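Telomeric DNA-binding factor trf1 (PDB 6K5S) probably binds telomeric DNA repeats, its helical TRF-family domain forming a two-chain assembly. Local coordinates at residues 64-69 and 80-85; 7-12 and 57-62; 88-93 and 107-112; 51-56 and 96-101; 125-130 and 209-214. All coordinates share one frame; numbering follows the deposited sequence.

Contact 1 of 5, residues 64-69 and 80-85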
# COMPACT_ATOMS: atom_id res chain seq x y z
N SER A 64 17.78 -2.87 -6.58
CA SER A 64 17.45 -3.77 -5.49
C SER A 64 16.97 -3.00 -4.26
O SER A 64 15.96 -3.38 -3.66
CB SER A 64 18.67 -4.63 -5.14
OG SER A 64 18.94 -5.56 -6.16
N PHE A 65 17.66 -1.92 -3.90
CA PHE A 65 17.37 -1.17 -2.69
C PHE A 65 17.02 0.28 -3.02
O PHE A 65 17.15 0.74 -4.16
CB PHE A 65 18.56 -1.23 -1.71
CG PHE A 65 18.80 -2.59 -1.16
CD1 PHE A 65 18.10 -3.03 -0.04
CD2 PHE A 65 19.71 -3.44 -1.77
CE1 PHE A 65 18.31 -4.31 0.46
CE2 PHE A 65 19.93 -4.73 -1.27
CZ PHE A 65 19.24 -5.15 -0.15
N ILE A 66 16.58 0.99 -1.99
CA ILE A 66 16.12 2.37 -2.10
C ILE A 66 17.21 3.30 -1.60
O ILE A 66 17.67 3.17 -0.45
CB ILE A 66 14.83 2.61 -1.31
CG1 ILE A 66 13.78 1.61 -1.74
CG2 ILE A 66 14.33 4.07 -1.50
CD1 ILE A 66 12.52 1.74 -0.95
N TYR A 67 17.60 4.26 -2.44
CA TYR A 67 18.68 5.18 -2.12
C TYR A 67 18.04 6.55 -1.95
O TYR A 67 17.70 7.21 -2.93
CB TYR A 67 19.73 5.14 -3.22
CG TYR A 67 20.24 3.73 -3.48
CD1 TYR A 67 21.00 3.07 -2.53
CD2 TYR A 67 19.96 3.07 -4.67
CE1 TYR A 67 21.47 1.78 -2.76
CE2 TYR A 67 20.42 1.78 -4.91
CZ TYR A 67 21.18 1.14 -3.96
OH TYR A 67 21.66 -0.14 -4.20
N SER A 68 17.84 6.96 -0.69
CA SER A 68 16.97 8.10 -0.42
C SER A 68 17.54 9.36 -1.06
O SER A 68 16.79 10.16 -1.64
CB SER A 68 16.75 8.29 1.09
OG SER A 68 17.96 8.36 1.84
N SER A 69 18.85 9.54 -1.00
CA SER A 69 19.46 10.71 -1.63
C SER A 69 19.22 10.72 -3.13
O SER A 69 18.92 11.77 -3.72
CB SER A 69 20.96 10.75 -1.30
OG SER A 69 21.60 9.58 -1.79
N SER A 80 14.04 7.86 7.54
CA SER A 80 13.84 6.76 8.49
C SER A 80 13.00 5.65 7.86
O SER A 80 13.24 4.46 8.09
CB SER A 80 13.17 7.29 9.75
OG SER A 80 12.77 6.24 10.60
N THR A 81 12.01 6.03 7.05
CA THR A 81 11.17 5.05 6.37
C THR A 81 11.94 4.30 5.29
O THR A 81 11.75 3.09 5.13
CB THR A 81 9.94 5.73 5.76
OG1 THR A 81 9.16 6.30 6.80
CG2 THR A 81 9.09 4.73 5.03
N THR A 82 12.78 4.99 4.52
CA THR A 82 13.50 4.23 3.50
C THR A 82 14.52 3.30 4.15
O THR A 82 14.77 2.20 3.63
CB THR A 82 14.19 5.14 2.47
OG1 THR A 82 15.08 6.05 3.12
CG2 THR A 82 13.15 5.90 1.68
N ARG A 83 15.05 3.67 5.32
CA ARG A 83 15.98 2.77 6.01
C ARG A 83 15.28 1.50 6.46
O ARG A 83 15.81 0.39 6.29
CB ARG A 83 16.63 3.47 7.20
CG ARG A 83 17.71 4.45 6.80
CD ARG A 83 18.46 4.95 8.01
NE ARG A 83 17.59 5.53 9.02
CZ ARG A 83 17.51 6.83 9.28
NH1 ARG A 83 18.26 7.68 8.59
NH2 ARG A 83 16.70 7.28 10.23
N ARG A 84 14.08 1.64 7.04
CA ARG A 84 13.24 0.50 7.37
C ARG A 84 12.92 -0.33 6.14
O ARG A 84 12.96 -1.57 6.20
CB ARG A 84 11.93 0.97 8.03
CG ARG A 84 12.12 1.67 9.39
CD ARG A 84 11.32 0.98 10.52
NE ARG A 84 11.53 1.66 11.81
CZ ARG A 84 10.58 2.26 12.51
NH1 ARG A 84 9.33 2.26 12.05
NH2 ARG A 84 10.87 2.85 13.66
N ALA A 85 12.58 0.33 5.03
CA ALA A 85 12.23 -0.41 3.83
C ALA A 85 13.40 -1.27 3.37
O ALA A 85 13.23 -2.44 3.02
CB ALA A 85 11.78 0.55 2.72
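I66 and T82 meet methyl to methyl: I66 CG2 lies 3.9 Å from T82 CG2, the two side chains passing at a slant. The other branch of the isoleucine reaches further along the helix, where its CD1 rests 3.9 Å from A85 CB. One side chain thus spans nearly a full helical turn, its two arms occupied by residues three apart. The branching explains the reach, because CG2 stands opposite the backbone N while CG1 leaves beside it (chi1 -54°) and runs on extended to CD1. S68 adds a smaller touch, its CB 3.5 Å from T82 OG1, without a hydrogen bond.

What fixes T82 is the helix itself. With chi1 at 57°, OG1 sits between the backbone N and the carbonyl carbon, folded back onto the preceding turn, and it is hydrogen-bonded to the carbonyl O of R79. One turn on along the same helix, the N86 side-chain amide (ND2) is hydrogen-bonded to I66 O. A85 also packs on L13 and S17 of helix 10-24.

Segment 64-69 belongs to the loop between helices 41-60 and 76-94 of the TRF-family domain, folded back here on helix 76-94. Between these segments the contact rests on van der Waals fit, with N86 supplying the polar tie just beyond; T82 spends its hydroxyl on its own helix and offers the isoleucine a hydrocarbon surface.

Contact 2 of 5, residues 7-12 and 57-62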
# COMPACT_ATOMS: atom_id res chain seq x y z
N THR A 7 6.84 11.03 -2.34
CA THR A 7 6.52 11.79 -1.14
C THR A 7 5.24 11.26 -0.47
O THR A 7 5.22 11.03 0.75
CB THR A 7 6.35 13.28 -1.46
OG1 THR A 7 7.55 13.77 -2.08
CG2 THR A 7 6.12 14.06 -0.21
N SER A 8 4.17 11.10 -1.24
CA SER A 8 2.88 10.84 -0.62
C SER A 8 2.75 9.41 -0.10
O SER A 8 1.98 9.19 0.83
CB SER A 8 1.73 11.16 -1.58
OG SER A 8 1.84 10.48 -2.80
N LEU A 9 3.53 8.46 -0.64
CA LEU A 9 3.38 7.06 -0.29
C LEU A 9 4.23 6.62 0.89
O LEU A 9 4.24 5.43 1.22
CB LEU A 9 3.72 6.17 -1.50
CG LEU A 9 2.58 6.21 -2.52
CD1 LEU A 9 3.00 5.66 -3.83
CD2 LEU A 9 1.36 5.44 -1.99
N ILE A 10 4.95 7.55 1.53
CA ILE A 10 5.84 7.16 2.62
C ILE A 10 5.08 6.40 3.71
O ILE A 10 5.58 5.36 4.13
CB ILE A 10 6.61 8.39 3.14
CG1 ILE A 10 7.78 8.73 2.20
CG2 ILE A 10 7.04 8.18 4.59
CD1 ILE A 10 8.96 7.77 2.23
N PRO A 11 3.88 6.80 4.14
CA PRO A 11 3.17 5.97 5.14
C PRO A 11 2.92 4.53 4.70
O PRO A 11 3.02 3.62 5.53
CB PRO A 11 1.87 6.75 5.36
CG PRO A 11 2.27 8.19 5.14
CD PRO A 11 3.22 8.11 3.95
N THR A 12 2.61 4.30 3.43
CA THR A 12 2.41 2.93 2.94
C THR A 12 3.73 2.16 2.92
O THR A 12 3.81 1.02 3.41
CB THR A 12 1.81 2.97 1.52
OG1 THR A 12 0.45 3.44 1.57
CG2 THR A 12 1.84 1.57 0.90
N LYS A 57 7.50 -0.68 -3.74
CA LYS A 57 8.95 -0.63 -3.89
C LYS A 57 9.34 -0.13 -5.28
O LYS A 57 10.29 0.64 -5.43
CB LYS A 57 9.56 -2.01 -3.64
CG LYS A 57 11.10 -2.13 -3.78
CD LYS A 57 11.54 -3.60 -3.78
CE LYS A 57 13.02 -3.79 -4.04
NZ LYS A 57 13.39 -3.50 -5.45
N ASP A 58 8.59 -0.56 -6.30
CA ASP A 58 8.90 -0.15 -7.67
C ASP A 58 8.70 1.35 -7.87
O ASP A 58 9.35 1.95 -8.73
CB ASP A 58 8.04 -0.94 -8.64
CG ASP A 58 8.56 -2.33 -8.86
OD1 ASP A 58 9.72 -2.61 -8.46
OD2 ASP A 58 7.81 -3.15 -9.44
N ILE A 59 7.84 1.97 -7.06
CA ILE A 59 7.70 3.43 -7.09
C ILE A 59 8.97 4.10 -6.59
O ILE A 59 9.33 5.19 -7.06
CB ILE A 59 6.46 3.84 -6.27
CG1 ILE A 59 5.21 3.54 -7.08
CG2 ILE A 59 6.51 5.32 -5.89
CD1 ILE A 59 4.06 3.06 -6.28
N TYR A 60 9.68 3.48 -5.65
CA TYR A 60 10.84 4.10 -5.04
C TYR A 60 12.16 3.73 -5.69
O TYR A 60 13.12 4.50 -5.58
CB TYR A 60 10.92 3.73 -3.55
CG TYR A 60 9.87 4.47 -2.77
CD1 TYR A 60 8.57 3.97 -2.67
CD2 TYR A 60 10.16 5.70 -2.21
CE1 TYR A 60 7.60 4.66 -2.00
CE2 TYR A 60 9.19 6.41 -1.53
CZ TYR A 60 7.92 5.88 -1.42
OH TYR A 60 6.97 6.59 -0.74
N THR A 61 12.26 2.55 -6.31
CA THR A 61 13.53 2.17 -6.89
C THR A 61 13.32 1.26 -8.09
O THR A 61 12.40 0.43 -8.11
CB THR A 61 14.45 1.50 -5.85
OG1 THR A 61 15.74 1.30 -6.42
CG2 THR A 61 13.90 0.16 -5.41
N GLU A 62 14.17 1.40 -9.10
CA GLU A 62 14.24 0.36 -10.11
C GLU A 62 15.38 -0.62 -9.86
O GLU A 62 15.60 -1.51 -10.68
CB GLU A 62 14.37 0.97 -11.52
CG GLU A 62 15.04 2.32 -11.57
CD GLU A 62 15.16 2.86 -13.00
OE1 GLU A 62 14.21 2.73 -13.79
OE2 GLU A 62 16.23 3.40 -13.32
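I59 makes the first touch across to 7-12 as segment 57-62 is followed in order. Its CD1 comes 3.7 Å from CD1 of L9, and the two side chains cross nearly at right angles. The tyrosine that follows goes deeper. Y60, with CG anti to the carbonyl carbon and beside the backbone N (chi1 -73°), sends its ring between L9 and I10: L9 CB lies at the ring edge, 4.2 Å from CE1, while I10 CD1 reaches CE2 on the other flank at 4.0 Å. The phenol oxygen ends against the backbone, where Y60 OH is 3.2 Å from L9 C. It is just as near to I10 N, but the angle there is too poor for a hydrogen bond. The polar partner of OH is instead the carbonyl O of R6, so a buried hydroxyl is satisfied at the end of an otherwise hydrophobic wedge. Helix 41-60 closes directly behind the tyrosine. K57 O accepts from both Y60 N and T61 N, and T61 is the first residue to leave helical geometry, turning the chain away from 7-12.

In this helix-end contact an aromatic residue of the last turn packs into the break between helices 4-8 and 10-24. R6 also gives its NE to I59 O. Helix 76-94 closes one flank, Q78 and T81 touching I10, and the second subunit lies against another, where its I19 packs on L9 and its M52 on I59.

Contact 3 of 5, residues 88-93 and 107-112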
# COMPACT_ATOMS: atom_id res chain seq x y z
N ALA A 88 13.59 -4.35 5.35
CA ALA A 88 12.54 -5.29 4.97
C ALA A 88 12.89 -5.97 3.66
O ALA A 88 12.69 -7.18 3.51
CB ALA A 88 11.19 -4.58 4.89
N ILE A 89 13.44 -5.20 2.71
CA ILE A 89 13.87 -5.75 1.42
C ILE A 89 14.95 -6.81 1.63
O ILE A 89 14.92 -7.87 1.01
CB ILE A 89 14.38 -4.63 0.50
CG1 ILE A 89 13.21 -3.78 -0.02
CG2 ILE A 89 15.15 -5.20 -0.72
CD1 ILE A 89 13.70 -2.46 -0.67
N PHE A 90 15.93 -6.51 2.49
CA PHE A 90 17.03 -7.45 2.71
C PHE A 90 16.52 -8.74 3.33
O PHE A 90 16.89 -9.84 2.89
CB PHE A 90 18.09 -6.81 3.60
CG PHE A 90 19.42 -7.52 3.57
CD1 PHE A 90 19.62 -8.67 4.33
CD2 PHE A 90 20.47 -7.03 2.80
CE1 PHE A 90 20.84 -9.32 4.32
CE2 PHE A 90 21.69 -7.69 2.78
CZ PHE A 90 21.87 -8.83 3.55
N LEU A 91 15.65 -8.63 4.33
CA LEU A 91 15.13 -9.81 5.01
C LEU A 91 14.23 -10.62 4.09
O LEU A 91 14.26 -11.86 4.11
CB LEU A 91 14.39 -9.38 6.29
CG LEU A 91 13.95 -10.47 7.26
CD1 LEU A 91 15.12 -11.39 7.61
CD2 LEU A 91 13.37 -9.83 8.50
N ALA A 92 13.44 -9.94 3.25
CA ALA A 92 12.59 -10.66 2.31
C ALA A 92 13.43 -11.35 1.24
O ALA A 92 13.12 -12.48 0.83
CB ALA A 92 11.59 -9.72 1.65
N ALA A 93 14.50 -10.68 0.78
CA ALA A 93 15.44 -11.34 -0.13
C ALA A 93 15.99 -12.62 0.47
O ALA A 93 16.05 -13.66 -0.20
CB ALA A 93 16.59 -10.40 -0.49
N GLU A 107 26.97 -6.09 -1.91
CA GLU A 107 27.35 -4.73 -2.29
C GLU A 107 26.63 -3.68 -1.46
O GLU A 107 27.18 -2.61 -1.20
CB GLU A 107 27.05 -4.51 -3.78
CG GLU A 107 27.30 -3.11 -4.29
CD GLU A 107 27.34 -3.05 -5.82
OE1 GLU A 107 26.27 -2.89 -6.43
OE2 GLU A 107 28.44 -3.21 -6.39
N ASN A 108 25.39 -3.95 -1.07
CA ASN A 108 24.54 -3.01 -0.35
C ASN A 108 24.49 -3.25 1.15
O ASN A 108 23.77 -2.52 1.83
CB ASN A 108 23.12 -3.08 -0.92
CG ASN A 108 23.02 -2.51 -2.34
OD1 ASN A 108 22.87 -1.30 -2.52
ND2 ASN A 108 23.08 -3.39 -3.34
N PHE A 109 25.23 -4.24 1.67
CA PHE A 109 25.07 -4.62 3.08
C PHE A 109 25.31 -3.44 4.02
O PHE A 109 24.51 -3.18 4.92
CB PHE A 109 26.01 -5.77 3.44
CG PHE A 109 25.91 -6.20 4.88
CD1 PHE A 109 24.97 -7.15 5.27
CD2 PHE A 109 26.72 -5.64 5.84
CE1 PHE A 109 24.87 -7.53 6.61
CE2 PHE A 109 26.63 -6.03 7.16
CZ PHE A 109 25.70 -6.96 7.55
N LEU A 110 26.41 -2.72 3.84
CA LEU A 110 26.70 -1.62 4.75
C LEU A 110 25.69 -0.48 4.62
O LEU A 110 25.37 0.18 5.61
CB LEU A 110 28.12 -1.11 4.52
CG LEU A 110 29.22 -2.12 4.93
CD1 LEU A 110 30.60 -1.60 4.56
CD2 LEU A 110 29.14 -2.48 6.41
N GLU A 111 25.17 -0.23 3.42
CA GLU A 111 24.17 0.81 3.27
C GLU A 111 22.86 0.42 3.95
O GLU A 111 22.15 1.29 4.47
CB GLU A 111 23.95 1.10 1.78
CG GLU A 111 22.88 2.14 1.52
CD GLU A 111 23.31 3.52 1.95
OE1 GLU A 111 24.48 3.90 1.68
OE2 GLU A 111 22.50 4.23 2.56
N VAL A 112 22.57 -0.87 4.01
CA VAL A 112 21.33 -1.35 4.62
C VAL A 112 21.45 -1.38 6.14
O VAL A 112 20.53 -0.98 6.86
CB VAL A 112 21.00 -2.74 4.03
CG1 VAL A 112 19.85 -3.40 4.79
CG2 VAL A 112 20.66 -2.61 2.56
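Two consecutive helices of the all-helical TRF-family domain, 76-94 and 102-113, are pinned together near the centre of the chain by F90, which meets F109 and V112. It is a worked example of how an aromatic cluster can join helices with no hydrogen bond between the two segments: this contact is made of carbon alone, and all three residues are buried. F90 comes from the first helix with CG opposite its backbone N (chi1 -164°), a torsion that sends the ring out across the gap. The inner part of the side chain meets the valine, V112 CG1 standing 4.0 Å from F90 CB and 4.2 Å from CD2. The far end of the ring goes to the phenylalanine.

The second helix is irregular at this point. The backbone N of L110 and that of E111 make no bond to the preceding turn, which kinks the helix just beyond F109, and regular bonding resumes with V112 N to N108 O at 3.0 Å. F109 and V112, one turn apart across this kink, both touch F90.

The cluster continues beyond the pair. F113 stacks with F109 and meets F90 edge-to-face, and from helix 122-141 come L131, which touches both rings, and Y128, whose ring lies nearly parallel to that of F109. Within the pair itself, F90 CZ approaches the rim of F109 in the plane of that ring, 3.9 Å from CD1.

Contact 4 of 5, residues 51-56 and 96-101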
# COMPACT_ATOMS: atom_id res chain seq x y z
N ASN A 51 2.78 -8.63 -2.24
CA ASN A 51 2.36 -8.11 -3.54
C ASN A 51 2.19 -6.60 -3.50
O ASN A 51 2.55 -5.90 -4.46
CB ASN A 51 1.06 -8.77 -3.98
CG ASN A 51 1.26 -10.20 -4.45
OD1 ASN A 51 2.39 -10.62 -4.72
ND2 ASN A 51 0.17 -10.96 -4.55
N MET A 52 1.64 -6.07 -2.41
CA MET A 52 1.56 -4.62 -2.30
C MET A 52 2.96 -4.03 -2.14
O MET A 52 3.26 -2.98 -2.71
CB MET A 52 0.65 -4.20 -1.14
CG MET A 52 -0.89 -4.24 -1.47
SD MET A 52 -1.94 -3.87 -0.02
CE MET A 52 -1.42 -5.18 1.04
N PHE A 53 3.83 -4.71 -1.39
CA PHE A 53 5.16 -4.19 -1.16
C PHE A 53 5.95 -4.11 -2.46
O PHE A 53 6.57 -3.09 -2.76
CB PHE A 53 5.91 -5.03 -0.13
CG PHE A 53 7.24 -4.44 0.29
CD1 PHE A 53 7.29 -3.24 0.99
CD2 PHE A 53 8.43 -5.08 -0.02
CE1 PHE A 53 8.51 -2.70 1.38
CE2 PHE A 53 9.64 -4.55 0.35
CZ PHE A 53 9.68 -3.35 1.06
N ARG A 54 5.89 -5.16 -3.27
CA ARG A 54 6.53 -5.13 -4.58
C ARG A 54 6.07 -3.93 -5.42
O ARG A 54 6.88 -3.27 -6.07
CB ARG A 54 6.27 -6.44 -5.31
CG ARG A 54 7.22 -7.56 -4.95
CD ARG A 54 6.84 -8.90 -5.66
NE ARG A 54 7.17 -10.02 -4.80
CZ ARG A 54 6.31 -10.87 -4.23
NH1 ARG A 54 5.00 -10.80 -4.46
NH2 ARG A 54 6.78 -11.83 -3.44
N MET A 55 4.77 -3.63 -5.40
CA MET A 55 4.26 -2.49 -6.16
C MET A 55 4.80 -1.18 -5.61
O MET A 55 5.22 -0.30 -6.38
CB MET A 55 2.73 -2.45 -6.17
CG MET A 55 2.02 -3.61 -6.89
SD MET A 55 0.28 -3.15 -7.06
CE MET A 55 0.57 -1.53 -7.80
N VAL A 56 4.78 -1.00 -4.28
CA VAL A 56 5.24 0.27 -3.72
C VAL A 56 6.75 0.41 -3.90
O VAL A 56 7.24 1.50 -4.21
CB VAL A 56 4.81 0.43 -2.25
CG1 VAL A 56 5.55 -0.49 -1.36
CG2 VAL A 56 5.03 1.87 -1.77
N GLY A 96 13.60 -15.33 0.50
CA GLY A 96 13.14 -15.71 -0.82
C GLY A 96 11.89 -15.03 -1.32
O GLY A 96 11.47 -15.29 -2.45
N ALA A 97 11.29 -14.14 -0.51
CA ALA A 97 10.11 -13.40 -0.95
C ALA A 97 10.44 -12.39 -2.03
O ALA A 97 9.56 -12.00 -2.81
CB ALA A 97 9.47 -12.72 0.26
N LEU A 98 11.68 -11.93 -2.10
CA LEU A 98 12.15 -11.07 -3.17
C LEU A 98 13.36 -11.73 -3.80
O LEU A 98 14.10 -12.45 -3.12
CB LEU A 98 12.53 -9.67 -2.67
CG LEU A 98 11.42 -8.73 -2.18
CD1 LEU A 98 12.04 -7.43 -1.62
CD2 LEU A 98 10.44 -8.45 -3.31
N GLN A 99 13.55 -11.46 -5.09
CA GLN A 99 14.60 -12.05 -5.92
C GLN A 99 15.74 -11.05 -6.04
O GLN A 99 15.82 -10.27 -6.99
CB GLN A 99 14.06 -12.45 -7.29
CG GLN A 99 13.19 -13.70 -7.25
CD GLN A 99 13.89 -14.87 -6.57
OE1 GLN A 99 13.55 -15.24 -5.44
NE2 GLN A 99 14.88 -15.45 -7.25
N ILE A 100 16.65 -11.08 -5.07
CA ILE A 100 17.81 -10.20 -5.05
C ILE A 100 19.04 -11.07 -4.83
O ILE A 100 19.14 -11.78 -3.82
CB ILE A 100 17.67 -9.11 -3.97
CG1 ILE A 100 16.39 -8.31 -4.25
CG2 ILE A 100 18.90 -8.20 -3.96
CD1 ILE A 100 16.08 -7.20 -3.26
N GLY A 101 19.94 -11.06 -5.79
CA GLY A 101 21.06 -11.98 -5.77
C GLY A 101 22.05 -11.63 -4.68
O GLY A 101 22.08 -10.52 -4.15
O HOH W 1 9.61 -11.51 -5.85
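R54 and L98 mark the closest approach of the two backbones, their CA atoms 8.3 Å apart, where helix 41-60 passes the interhelical loop 96-101. The loop is bounded by two glycines at helix ends. G96 ends helix 76-94 in a Schellman motif, its phi of 89° one that would press a CB against the preceding carbonyl, and G101 holds the N-cap position of helix 102-113. Between them the chain is irregular, and its carbonyl groups can be used by neighbours.

R54 uses one of them. Its NH2 donates to A97 O at 2.9 Å, nearly straight at 175°, and the bond lies in the carbonyl plane and almost in the guanidinium plane. A bend at chi3 (-147°) helps swing the group round toward the loop. A single water adds a second path: it gives a hydrogen to A97 O at 3.1 Å and takes a weak bond from R54 NE, so this one carbonyl oxygen is gripped twice. A leucine at R54 would probably leave A97 O without its direct donor and the bridging water held from one side only, perhaps letting the A97 carbonyl shift.

Below the polar end the contact is greasy. L98 runs alongside the arginine in the opposite direction, its CD2 3.7 Å from R54 CG, while I89 and M50 also touch the leucine. The other methyl turns to the aromatic neighbour: L98 CD1 sits at the edge of the F53 ring, 4.2 Å from CE2.

Contact 5 of 5, residues 125-130 and 209-214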
# COMPACT_ATOMS: atom_id res chain seq x y z
N GLY A 125 29.78 -6.32 11.68
CA GLY A 125 30.92 -6.92 11.02
C GLY A 125 30.82 -8.43 10.94
O GLY A 125 31.10 -9.03 9.90
N THR A 126 30.44 -9.07 12.05
CA THR A 126 30.25 -10.52 12.04
C THR A 126 29.18 -10.92 11.04
O THR A 126 29.35 -11.90 10.29
CB THR A 126 29.89 -11.02 13.44
OG1 THR A 126 31.00 -10.81 14.31
CG2 THR A 126 29.54 -12.51 13.40
N LEU A 127 28.07 -10.19 11.01
CA LEU A 127 27.02 -10.46 10.03
C LEU A 127 27.53 -10.28 8.60
O LEU A 127 27.19 -11.07 7.71
CB LEU A 127 25.83 -9.56 10.30
CG LEU A 127 24.46 -10.02 9.85
CD1 LEU A 127 24.18 -11.47 10.31
CD2 LEU A 127 23.42 -9.03 10.39
N TYR A 128 28.30 -9.22 8.35
CA TYR A 128 28.92 -9.00 7.04
C TYR A 128 29.72 -10.22 6.60
O TYR A 128 29.60 -10.68 5.45
CB TYR A 128 29.84 -7.79 7.14
CG TYR A 128 30.14 -7.02 5.88
CD1 TYR A 128 29.38 -7.18 4.73
CD2 TYR A 128 31.20 -6.13 5.84
CE1 TYR A 128 29.66 -6.46 3.59
CE2 TYR A 128 31.48 -5.41 4.70
CZ TYR A 128 30.71 -5.58 3.58
OH TYR A 128 30.99 -4.85 2.45
N MET A 129 30.58 -10.73 7.49
CA MET A 129 31.44 -11.86 7.15
C MET A 129 30.64 -13.10 6.79
O MET A 129 31.00 -13.83 5.86
CB MET A 129 32.39 -12.16 8.31
CG MET A 129 33.29 -13.38 8.12
SD MET A 129 34.29 -13.75 9.62
CE MET A 129 33.04 -14.15 10.81
N GLU A 130 29.58 -13.39 7.57
CA GLU A 130 28.76 -14.56 7.29
C GLU A 130 27.97 -14.39 6.00
O GLU A 130 27.73 -15.35 5.27
CB GLU A 130 27.81 -14.85 8.46
CG GLU A 130 28.49 -15.23 9.80
CD GLU A 130 29.39 -16.48 9.72
OE1 GLU A 130 29.21 -17.32 8.81
OE2 GLU A 130 30.29 -16.62 10.58
N GLY A 209 20.68 -22.37 7.36
CA GLY A 209 19.77 -22.16 8.48
C GLY A 209 20.41 -21.37 9.61
O GLY A 209 19.77 -20.50 10.21
N LYS A 210 21.69 -21.64 9.89
CA LYS A 210 22.37 -20.85 10.91
C LYS A 210 22.51 -19.40 10.49
O LYS A 210 22.35 -18.49 11.31
CB LYS A 210 23.74 -21.47 11.21
CG LYS A 210 24.36 -20.93 12.48
CD LYS A 210 25.70 -21.60 12.77
CE LYS A 210 26.83 -20.59 12.72
NZ LYS A 210 26.65 -19.52 13.73
N PHE A 211 22.80 -19.13 9.21
CA PHE A 211 22.88 -17.73 8.80
C PHE A 211 21.51 -17.07 8.87
O PHE A 211 21.40 -15.91 9.28
CB PHE A 211 23.46 -17.60 7.39
CG PHE A 211 23.43 -16.18 6.88
CD1 PHE A 211 24.27 -15.23 7.41
CD2 PHE A 211 22.54 -15.81 5.89
CE1 PHE A 211 24.24 -13.92 6.94
CE2 PHE A 211 22.49 -14.50 5.43
CZ PHE A 211 23.34 -13.56 5.95
N LEU A 212 20.47 -17.79 8.47
CA LEU A 212 19.13 -17.23 8.56
C LEU A 212 18.84 -16.81 10.00
O LEU A 212 18.38 -15.69 10.25
CB LEU A 212 18.12 -18.26 8.08
CG LEU A 212 16.99 -17.90 7.12
CD1 LEU A 212 17.51 -17.29 5.84
CD2 LEU A 212 16.20 -19.17 6.80
N SER A 213 19.16 -17.68 10.96
CA SER A 213 18.91 -17.37 12.36
C SER A 213 19.77 -16.21 12.83
O SER A 213 19.31 -15.36 13.60
CB SER A 213 19.17 -18.62 13.21
OG SER A 213 18.33 -18.62 14.36
N GLU A 214 21.01 -16.12 12.35
CA GLU A 214 21.85 -14.98 12.70
C GLU A 214 21.22 -13.67 12.25
O GLU A 214 21.16 -12.70 13.01
CB GLU A 214 23.25 -15.12 12.08
CG GLU A 214 24.03 -16.37 12.46
CD GLU A 214 24.61 -16.31 13.85
OE1 GLU A 214 24.76 -15.19 14.39
OE2 GLU A 214 24.93 -17.39 14.41
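F211 fills the tight half of this contact, its ring set against the backbone end of E130. CD1 of the phenylalanine is 3.7 Å from E130 CB, and F211 CE1 lies 3.9 Å from E130 C, so the ring rests on the helix itself as well as on a side chain. Its CG points opposite the backbone N (chi1 174°), which carries the ring across to helix 122-141. L127 completes this half: its CD1 reaches F211 CE1 and E214 CB, each at 4.2 Å, and fits between two residues nearly one turn apart. An alanine at F211 would probably leave a gap beside E130 and take from L127 CD1 one of its neighbours on helix 208-222.

The other half is looser and polar. K210 and E214, one turn apart on the same helix, form a salt bridge, with NZ 2.8 Å from OE2 and approaching from above the carboxylate plane. E130 has its carboxylate nearby, but K210 NZ remains 5.6 Å from E130 OE2, and the glutamate is paired with R189 of helix 177-195 instead. The gathered lysine and arginine would be expected to ease the proximity of the two carboxylates.

Together the halves give a familiar helix interface, hydrophobic within and charged along its margin. The axes of the segments 125-130 and 209-214 run roughly antiparallel, at 151°, and 10.8 Å apart at closest approach. This is plain helix-helix packing of an all-helical TRF-family domain, joining helix 122-141 to the last helix, 208-222.

Contact 3 is the core of the set, its centre about 3 Å from the centre of the chain, and purely hydrophobic. Contact 1, also buried, shares helix 76-94 with it, and the two touch where F65 and Y67 meet N108. Contacts 2 and 4 both use helix 41-60, lie farther out and border the second subunit; there polar groups enter, a tyrosine hydroxyl in one, an arginine and a water in the other. I89 bridges contacts 3 and 4 by packing on F53 and I100. Contact 5, across the chain's centre from contacts 1, 2 and 4, reaches contact 3 through F109 against L127 and Y128, and has charges at its margin.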